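Local coordinates for protein shikimate dehydrogenase (NADP(+)) (Peptoclostridium difficile, PDB 5DZS) that probably catalyses the reversible NADPH-linked reduction of 3-dehydroshikimate to shikimate, a step of chorismate and aromatic amino acid biosynthesis, at residues Asn2-Val7 / Arg22-Leu27; Leu206-Tyr211 / Thr216-Ile221; Ile221-Ser224 / Lys228-Asp231. All blocks are in the same frame, centred on the assembly; numbering follows the deposited sequence. Where two conformers were deposited one is given.

Contact 1 (Asn2-Val7 / Arg22-Leu27); sequences NFFGLV and RVFEIL
Phe-4, on the first strand of the substrate-binding domain, meets Phe-24 on the helix that follows, and these two rings make the whole contact. Along the strand, Phe-3 points away from the helix, whereas the next residue, Phe-4, points at it. With CG anti to the carbonyl carbon (chi1 -59°), the Phe-4 ring is carried toward the helix, and its CD1 lies 3.7 Å from Phe-24 CZ, the far end of the other ring. The two ring planes are inclined at 42°, with centroids 5.7 Å apart. Trp-247 also meets the Phe-4 ring, and Gln-244 of helix 233-248 touches Phe-24. Backbone hydrogen bonds from Phe-4 to Ala-32 and Lys-34 tie its strand to the neighbouring one. The contact belongs to the beta-alpha-beta unit of strand 2-8, helix 16-27 and strand 31-37. Phenylalanine suits both positions because a long, flat, apolar side chain can span the distance between sheet and helix. With no hydrogen bond crossing between the segments, their direct contact rests on van der Waals and hydrophobic packing of two buried rings.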
loop_
_atom_site.group_PDB
_atom_site.type_symbol
_atom_site.label_atom_id
_atom_site.label_comp_id
_atom_site.label_asym_id
_atom_site.label_seq_id
_atom_site.Cartn_x
_atom_site.Cartn_y
_atom_site.Cartn_z
ATOM N N ASN B 2 15.701 -12.202 0.512
ATOM C CA ASN B 2 14.611 -12.232 1.461
ATOM C C ASN B 2 13.746 -13.466 1.207
ATOM O O ASN B 2 13.642 -13.945 0.073
ATOM C CB ASN B 2 13.774 -10.979 1.435
ATOM C CG ASN B 2 14.485 -9.831 2.110
ATOM O OD1 ASN B 2 15.053 -8.960 1.443
ATOM N ND2 ASN B 2 14.549 -9.872 3.423
ATOM N N PHE B 3 13.121 -13.942 2.265
ATOM C CA PHE B 3 12.287 -15.144 2.250
ATOM C C PHE B 3 10.809 -14.850 2.478
ATOM O O PHE B 3 10.444 -13.992 3.297
ATOM C CB PHE B 3 12.721 -16.171 3.318
ATOM C CG PHE B 3 14.079 -16.815 3.108
ATOM C CD1 PHE B 3 14.745 -16.768 1.910
ATOM C CD2 PHE B 3 14.632 -17.607 4.126
ATOM C CE1 PHE B 3 15.978 -17.441 1.745
ATOM C CE2 PHE B 3 15.843 -18.250 3.967
ATOM C CZ PHE B 3 16.503 -18.194 2.766
ATOM N N PHE B 4 9.993 -15.616 1.768
ATOM C CA PHE B 4 8.539 -15.502 1.768
ATOM C C PHE B 4 7.952 -16.904 1.650
ATOM O O PHE B 4 8.656 -17.861 1.282
ATOM C CB PHE B 4 8.061 -14.694 0.543
ATOM C CG PHE B 4 8.623 -13.310 0.467
ATOM C CD1 PHE B 4 9.861 -13.056 -0.077
ATOM C CD2 PHE B 4 7.898 -12.239 0.978
ATOM C CE1 PHE B 4 10.353 -11.768 -0.102
ATOM C CE2 PHE B 4 8.390 -10.966 0.957
ATOM C CZ PHE B 4 9.615 -10.725 0.407
ATOM N N GLY B 5 6.659 -17.040 1.902
ATOM C CA GLY B 5 6.031 -18.315 1.659
ATOM C C GLY B 5 4.553 -18.326 1.874
ATOM O O GLY B 5 3.940 -17.280 2.145
ATOM N N LEU B 6 3.997 -19.520 1.762
ATOM C CA LEU B 6 2.569 -19.762 1.866
ATOM C C LEU B 6 2.283 -20.658 3.055
ATOM O O LEU B 6 2.808 -21.775 3.135
ATOM C CB LEU B 6 2.056 -20.435 0.588
ATOM C CG LEU B 6 0.591 -20.886 0.583
ATOM C CD1 LEU B 6 -0.362 -19.723 0.761
ATOM C CD2 LEU B 6 0.280 -21.679 -0.672
ATOM N N VAL B 7 1.435 -20.168 3.969
ATOM C CA VAL B 7 1.058 -20.910 5.159
ATOM C C VAL B 7 -0.319 -21.554 4.990
ATOM O O VAL B 7 -1.299 -20.867 4.677
ATOM C CB VAL B 7 1.041 -19.988 6.382
ATOM C CG1 VAL B 7 0.474 -20.704 7.614
ATOM C CG2 VAL B 7 2.450 -19.451 6.665
ATOM N N ARG B 22 8.134 -16.544 -10.640
ATOM C CA ARG B 22 8.053 -15.798 -11.892
ATOM C C ARG B 22 8.013 -14.289 -11.682
ATOM O O ARG B 22 8.633 -13.536 -12.434
ATOM C CB ARG B 22 6.850 -16.273 -12.706
ATOM C CG ARG B 22 7.052 -17.623 -13.364
ATOM C CD ARG B 22 8.132 -17.517 -14.436
ATOM N NE ARG B 22 8.347 -18.756 -15.173
ATOM C CZ ARG B 22 7.689 -19.096 -16.271
ATOM N NH1 ARG B 22 7.978 -20.242 -16.875
ATOM N NH2 ARG B 22 6.751 -18.297 -16.774
ATOM N N VAL B 23 7.293 -13.833 -10.655
ATOM C CA VAL B 23 7.216 -12.402 -10.390
ATOM C C VAL B 23 8.573 -11.862 -9.971
ATOM O O VAL B 23 9.040 -10.831 -10.493
ATOM C CB VAL B 23 6.160 -12.065 -9.319
ATOM C CG1 VAL B 23 6.107 -10.559 -9.103
ATOM C CG2 VAL B 23 4.816 -12.546 -9.769
ATOM N N PHE B 24 9.268 -12.585 -9.081
ATOM C CA PHE B 24 10.605 -12.170 -8.676
ATOM C C PHE B 24 11.536 -12.130 -9.884
ATOM O O PHE B 24 12.355 -11.210 -10.037
ATOM C CB PHE B 24 11.262 -13.103 -7.628
ATOM C CG PHE B 24 10.559 -13.159 -6.304
ATOM C CD1 PHE B 24 10.096 -12.009 -5.680
ATOM C CD2 PHE B 24 10.466 -14.379 -5.610
ATOM C CE1 PHE B 24 9.488 -12.057 -4.431
ATOM C CE2 PHE B 24 9.852 -14.434 -4.383
ATOM C CZ PHE B 24 9.357 -13.287 -3.781
ATOM N N GLU B 25 11.398 -13.101 -10.776
ATOM C CA GLU B 25 12.283 -13.142 -11.946
ATOM C C GLU B 25 12.053 -11.965 -12.875
ATOM O O GLU B 25 13.012 -11.338 -13.362
ATOM C CB GLU B 25 12.095 -14.433 -12.746
ATOM C CG GLU B 25 12.649 -15.662 -12.069
ATOM C CD GLU B 25 12.293 -16.965 -12.768
ATOM O OE1 GLU B 25 11.451 -16.980 -13.692
ATOM O OE2 GLU B 25 12.883 -17.997 -12.394
ATOM N N ILE B 26 10.795 -11.670 -13.167
ATOM C CA ILE B 26 10.497 -10.591 -14.076
ATOM C C ILE B 26 10.942 -9.234 -13.522
ATOM O O ILE B 26 11.438 -8.380 -14.285
ATOM C CB ILE B 26 9.012 -10.608 -14.470
ATOM C CG1 ILE B 26 8.705 -11.922 -15.195
ATOM C CG2 ILE B 26 8.680 -9.420 -15.349
ATOM C CD1 ILE B 26 7.293 -12.019 -15.729
ATOM N N LEU B 27 10.814 -9.061 -12.208
ATOM C CA LEU B 27 11.201 -7.815 -11.522
ATOM C C LEU B 27 12.676 -7.793 -11.102
ATOM O O LEU B 27 13.135 -6.807 -10.525
ATOM C CB LEU B 27 10.328 -7.579 -10.291
ATOM C CG LEU B 27 8.843 -7.407 -10.562
ATOM C CD1 LEU B 27 8.116 -7.329 -9.238
ATOM C CD2 LEU B 27 8.608 -6.164 -11.408
#

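Contact 2 (Leu206-Tyr211 / Thr216-Ile221); sequences LIDLIY and TEFLRI
Leu-206 and Phe-218 form the tightly packed end of this contact, where strand residues 206-208 run nearly antiparallel to helix residues 217-221 (159° between their directions), their axes 8.8 Å apart at closest approach. Leu-206 lays its CD2 methyl over one face of the Phe-218 ring, 3.8 Å from the centroid, a CH-pi contact. The carbonyl oxygen of Ile-207 comes to the edge of the same ring, 3.6 Å from CE2. Leu-219 fills in beside them, its CD2 3.9 Å from Leu-206 CB and its CG against the CB of Asp-208. Branched and aromatic residues suit this buried interface, but Asp-208 brings a carboxylate, probably charged, into it and needs polar partners. Thr-216 OG1 donates to OD2 of Asp-208 on its anti lone pair, at 2.9 Å, and accepts from Leu-219 N at 3.2 Å as the N-cap of the helix. A chi1 of 64° turns OG1 to where it can meet both the helix N-H and the carboxylate. OD1 takes Ile-210 N from above the carboxylate plane, closing an Asx turn, and is also bonded by ND2 of Asn-180. Both carboxylate oxygens are therefore held, and the group's rotation is fixed. Packing thins toward Ile-210, whose CG2 just reaches CG2 of Thr-216 at 4.0 Å. On the solvent side of the helix, Arg-220, exposed, and Glu-217, partly so, turn away from the strand; there Glu-217 OE1 sits over the guanidinium face and is paired by charge alone. Strand, capped helix and neighbouring strand 228-230 make a beta-alpha-beta unit of the Rossmann-type NADP-binding domain, and the loop after the strand carries Leu-209 and Tyr-211, predicted to contact NADP and shikimate respectively.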
loop_
_atom_site.group_PDB
_atom_site.type_symbol
_atom_site.label_atom_id
_atom_site.label_comp_id
_atom_site.label_asym_id
_atom_site.label_seq_id
_atom_site.Cartn_x
_atom_site.Cartn_y
_atom_site.Cartn_z
ATOM N N LEU B 206 -20.516 -19.814 -14.114
ATOM C CA LEU B 206 -19.847 -20.509 -13.026
ATOM C C LEU B 206 -18.483 -19.897 -12.789
ATOM O O LEU B 206 -17.701 -19.738 -13.723
ATOM C CB LEU B 206 -19.634 -21.995 -13.313
ATOM C CG LEU B 206 -20.807 -22.956 -13.188
ATOM C CD1 LEU B 206 -21.799 -22.723 -14.311
ATOM C CD2 LEU B 206 -20.280 -24.385 -13.214
ATOM N N ILE B 207 -18.192 -19.563 -11.538
ATOM C CA ILE B 207 -16.880 -19.050 -11.180
ATOM C C ILE B 207 -16.287 -19.987 -10.145
ATOM O O ILE B 207 -16.888 -20.233 -9.104
ATOM C CB ILE B 207 -16.952 -17.616 -10.618
ATOM C CG1 ILE B 207 -17.548 -16.684 -11.684
ATOM C CG2 ILE B 207 -15.567 -17.146 -10.180
ATOM C CD1 ILE B 207 -17.836 -15.287 -11.188
ATOM N N ASP B 208 -15.112 -20.528 -10.438
ATOM C CA ASP B 208 -14.457 -21.421 -9.485
ATOM C C ASP B 208 -13.161 -20.774 -9.021
ATOM O O ASP B 208 -12.308 -20.477 -9.834
ATOM C CB ASP B 208 -14.187 -22.786 -10.137
ATOM C CG ASP B 208 -13.880 -23.881 -9.115
ATOM O OD1 ASP B 208 -13.698 -23.563 -7.912
ATOM O OD2 ASP B 208 -13.849 -25.063 -9.516
ATOM N N LEU B 209 -13.016 -20.550 -7.721
ATOM C CA LEU B 209 -11.788 -19.931 -7.215
ATOM C C LEU B 209 -10.625 -20.911 -7.216
ATOM O O LEU B 209 -9.461 -20.507 -7.097
ATOM C CB LEU B 209 -11.998 -19.323 -5.831
ATOM C CG LEU B 209 -13.090 -18.250 -5.740
ATOM C CD1 LEU B 209 -13.097 -17.581 -4.371
ATOM C CD2 LEU B 209 -12.961 -17.214 -6.852
ATOM N N ILE B 210 -10.929 -22.194 -7.360
ATOM C CA ILE B 210 -9.903 -23.219 -7.413
ATOM C C ILE B 210 -9.232 -23.217 -8.770
ATOM O O ILE B 210 -9.842 -22.892 -9.792
ATOM C CB ILE B 210 -10.507 -24.629 -7.205
ATOM C CG1 ILE B 210 -11.183 -24.741 -5.829
ATOM C CG2 ILE B 210 -9.448 -25.707 -7.378
ATOM C CD1 ILE B 210 -10.270 -24.481 -4.645
ATOM N N TYR B 211 -7.951 -23.545 -8.774
ATOM C CA TYR B 211 -7.243 -23.717 -10.020
ATOM C C TYR B 211 -6.503 -25.040 -9.984
ATOM O O TYR B 211 -5.767 -25.322 -9.042
ATOM C CB TYR B 211 -6.236 -22.607 -10.319
ATOM C CG TYR B 211 -5.407 -22.998 -11.520
ATOM C CD1 TYR B 211 -5.974 -23.032 -12.792
ATOM C CD2 TYR B 211 -4.081 -23.396 -11.381
ATOM C CE1 TYR B 211 -5.239 -23.416 -13.897
ATOM C CE2 TYR B 211 -3.337 -23.786 -12.479
ATOM C CZ TYR B 211 -3.921 -23.797 -13.735
ATOM O OH TYR B 211 -3.180 -24.177 -14.830
ATOM N N THR B 216 -11.446 -28.557 -12.960
ATOM C CA THR B 216 -12.363 -29.049 -11.940
ATOM C C THR B 216 -13.630 -29.652 -12.544
ATOM O O THR B 216 -14.066 -29.267 -13.634
ATOM C CB THR B 216 -12.792 -27.911 -10.997
ATOM O OG1 THR B 216 -13.527 -26.933 -11.743
ATOM C CG2 THR B 216 -11.582 -27.270 -10.343
ATOM N N GLU B 217 -14.230 -30.597 -11.826
ATOM C CA GLU B 217 -15.463 -31.220 -12.276
ATOM C C GLU B 217 -16.565 -30.161 -12.365
ATOM O O GLU B 217 -17.397 -30.190 -13.265
ATOM C CB GLU B 217 -15.870 -32.342 -11.318
ATOM C CG GLU B 217 -17.119 -33.112 -11.723
ATOM C CD GLU B 217 -16.962 -33.904 -13.014
ATOM O OE1 GLU B 217 -15.851 -33.938 -13.571
ATOM O OE2 GLU B 217 -17.955 -34.511 -13.469
ATOM N N PHE B 218 -16.548 -29.229 -11.418
ATOM C CA PHE B 218 -17.509 -28.122 -11.372
ATOM C C PHE B 218 -17.537 -27.394 -12.717
ATOM O O PHE B 218 -18.593 -27.264 -13.337
ATOM C CB PHE B 218 -17.114 -27.199 -10.210
ATOM C CG PHE B 218 -17.958 -25.958 -10.052
ATOM C CD1 PHE B 218 -19.276 -26.032 -9.661
ATOM C CD2 PHE B 218 -17.372 -24.697 -10.166
ATOM C CE1 PHE B 218 -20.034 -24.883 -9.479
ATOM C CE2 PHE B 218 -18.119 -23.543 -9.971
ATOM C CZ PHE B 218 -19.453 -23.635 -9.633
ATOM N N LEU B 219 -16.370 -26.942 -13.180
ATOM C CA LEU B 219 -16.293 -26.236 -14.469
ATOM C C LEU B 219 -16.425 -27.180 -15.654
ATOM O O LEU B 219 -16.913 -26.788 -16.712
ATOM C CB LEU B 219 -14.991 -25.437 -14.586
ATOM C CG LEU B 219 -14.809 -24.341 -13.540
ATOM C CD1 LEU B 219 -13.561 -23.521 -13.850
ATOM C CD2 LEU B 219 -16.045 -23.455 -13.475
ATOM N N ARG B 220 -15.984 -28.419 -15.471
ATOM C CA ARG B 220 -16.088 -29.409 -16.523
ATOM C C ARG B 220 -17.573 -29.692 -16.774
ATOM O O ARG B 220 -17.990 -29.813 -17.923
ATOM C CB ARG B 220 -15.258 -30.646 -16.163
ATOM C CG ARG B 220 -15.314 -31.806 -17.148
ATOM C CD ARG B 220 -13.971 -32.542 -17.214
ATOM N NE ARG B 220 -13.274 -32.622 -15.921
ATOM C CZ ARG B 220 -13.077 -33.735 -15.210
ATOM N NH1 ARG B 220 -12.428 -33.666 -14.050
ATOM N NH2 ARG B 220 -13.524 -34.915 -15.636
ATOM N N ILE B 221 -18.376 -29.733 -15.709
ATOM C CA ILE B 221 -19.832 -29.925 -15.855
ATOM C C ILE B 221 -20.467 -28.684 -16.496
ATOM O O ILE B 221 -21.382 -28.799 -17.308
ATOM C CB ILE B 221 -20.531 -30.218 -14.503
ATOM C CG1 ILE B 221 -20.105 -31.586 -13.960
ATOM C CG2 ILE B 221 -22.057 -30.211 -14.664
ATOM C CD1 ILE B 221 -20.558 -31.851 -12.537
#

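Contact 3 (Ile221-Ser224 / Lys228-Asp231); sequences IGNS and KTCD
Asn-223, near the end of helix 217-224, and Thr-229, on strand 228-230, are joined by a single hydrogen bond: Thr-229 OG1 donates to OD1 of Asn-223 at 2.8 Å. The hydroxyl approaches the amide oxygen at a C=O...donor angle of 118°, somewhat tilted from the carbonyl plane. Conformations on both sides make this possible. The CB of Asn-223 does not itself point at the strand, yet with CG anti to the carbonyl carbon (chi1 -75°) the amide swings back so that its oxygen reaches across. Thr-229 does point at the helix, and a chi1 of 59° divides the work between its branches. OG1 is placed for the bond, while CG2 falls anti to the carbonyl carbon. There Thr-229 CG2 lies 3.3 Å from Asn-223 OD1, and the same Thr-229 CG2 is 4.1 Å from Gly-222 C. The two side chains cross at about a right angle. A beta-branched residue suits an extended strand, and here it offers a polar and an apolar arm together; glycine, having no side chain, lets the methyl rest against the helix backbone. The other end of the Asn-223 amide has a weak partner, ND2 bonding to Glu-215 OE2. Just beyond, Ser-224 OG donates back to Ile-221 O at 2.6 Å. Asp-231, following the strand, caps Leu-233 N with OD1 at the start of helix 233-248, close to Gly-232, which is predicted to bind NADP. Strand 228-230 closes one edge of the six-stranded parallel sheet, and this helix-to-strand return completes the last beta-alpha-beta crossover of the Rossmann-type domain.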
loop_
_atom_site.group_PDB
_atom_site.type_symbol
_atom_site.label_atom_id
_atom_site.label_comp_id
_atom_site.label_asym_id
_atom_site.label_seq_id
_atom_site.Cartn_x
_atom_site.Cartn_y
_atom_site.Cartn_z
ATOM N N ILE B 221 -18.376 -29.733 -15.709
ATOM C CA ILE B 221 -19.832 -29.925 -15.855
ATOM C C ILE B 221 -20.467 -28.684 -16.496
ATOM O O ILE B 221 -21.382 -28.799 -17.308
ATOM C CB ILE B 221 -20.531 -30.218 -14.503
ATOM C CG1 ILE B 221 -20.105 -31.586 -13.960
ATOM C CG2 ILE B 221 -22.057 -30.211 -14.664
ATOM C CD1 ILE B 221 -20.558 -31.851 -12.537
ATOM N N GLY B 222 -19.982 -27.503 -16.117
ATOM C CA GLY B 222 -20.507 -26.248 -16.655
ATOM C C GLY B 222 -20.246 -26.089 -18.141
ATOM O O GLY B 222 -21.129 -25.682 -18.895
ATOM N N ASN B 223 -19.029 -26.414 -18.564
ATOM C CA ASN B 223 -18.670 -26.321 -19.976
ATOM C C ASN B 223 -19.485 -27.259 -20.854
ATOM O O ASN B 223 -19.764 -26.935 -22.005
ATOM C CB ASN B 223 -17.176 -26.584 -20.177
ATOM C CG ASN B 223 -16.318 -25.414 -19.740
ATOM O OD1 ASN B 223 -16.651 -24.258 -20.002
ATOM N ND2 ASN B 223 -15.197 -25.706 -19.094
ATOM N N SER B 224 -19.875 -28.412 -20.310
ATOM C CA SER B 224 -20.659 -29.390 -21.076
ATOM C C SER B 224 -22.059 -28.858 -21.396
ATOM O O SER B 224 -22.707 -29.326 -22.330
ATOM C CB SER B 224 -20.762 -30.723 -20.328
ATOM O OG SER B 224 -21.575 -30.615 -19.172
ATOM N N LYS B 228 -21.078 -20.220 -19.174
ATOM C CA LYS B 228 -19.870 -19.400 -19.090
ATOM C C LYS B 228 -19.102 -19.857 -17.851
ATOM O O LYS B 228 -19.682 -19.974 -16.777
ATOM C CB LYS B 228 -20.228 -17.911 -19.014
ATOM C CG LYS B 228 -19.034 -16.971 -18.963
ATOM C CD LYS B 228 -19.474 -15.519 -19.090
ATOM C CE LYS B 228 -18.342 -14.540 -18.802
ATOM N NZ LYS B 228 -17.129 -14.768 -19.634
ATOM N N THR B 229 -17.818 -20.162 -18.017
ATOM C CA THR B 229 -16.975 -20.614 -16.902
ATOM C C THR B 229 -15.714 -19.780 -16.751
ATOM O O THR B 229 -15.212 -19.211 -17.710
ATOM C CB THR B 229 -16.519 -22.071 -17.083
ATOM O OG1 THR B 229 -15.770 -22.198 -18.303
ATOM C CG2 THR B 229 -17.703 -23.007 -17.092
ATOM N N CYS B 230 -15.191 -19.741 -15.525
ATOM C CA CYS B 230 -13.982 -18.997 -15.222
ATOM C C CYS B 230 -13.286 -19.708 -14.070
ATOM O O CYS B 230 -13.934 -19.972 -13.049
ATOM C CB CYS B 230 -14.365 -17.576 -14.824
ATOM S SG CYS B 230 -12.978 -16.494 -14.460
ATOM N N ASP B 231 -11.996 -20.035 -14.231
ATOM C CA ASP B 231 -11.232 -20.692 -13.154
ATOM C C ASP B 231 -10.492 -19.664 -12.310
ATOM O O ASP B 231 -10.613 -18.460 -12.532
ATOM C CB ASP B 231 -10.323 -21.843 -13.649
ATOM C CG ASP B 231 -9.108 -21.382 -14.454
ATOM O OD1 ASP B 231 -8.616 -20.250 -14.273
ATOM O OD2 ASP B 231 -8.611 -22.207 -15.252
#

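Contact 1 lies in the substrate-binding domain, its centre about 27 Å from that of contact 2 and about 31 Å from that of contact 3, and touches neither. Contacts 2 and 3 are successive halves of one beta-alpha-beta unit in the NADP-binding domain: they share Ile-221, both use helix 217-224, and strands 205-208 and 228-230 lie side by side, with Leu-206 N 2.8 Å from Lys-228 O in a probable hydrogen bond. Contacts 1 and 2 are buried, the first wholly apolar, the second mixing leucine and phenylalanine packing with a fully engaged carboxylate. Contact 3, partly exposed at the sheet's edge, relies on a polar asparagine-threonine bond.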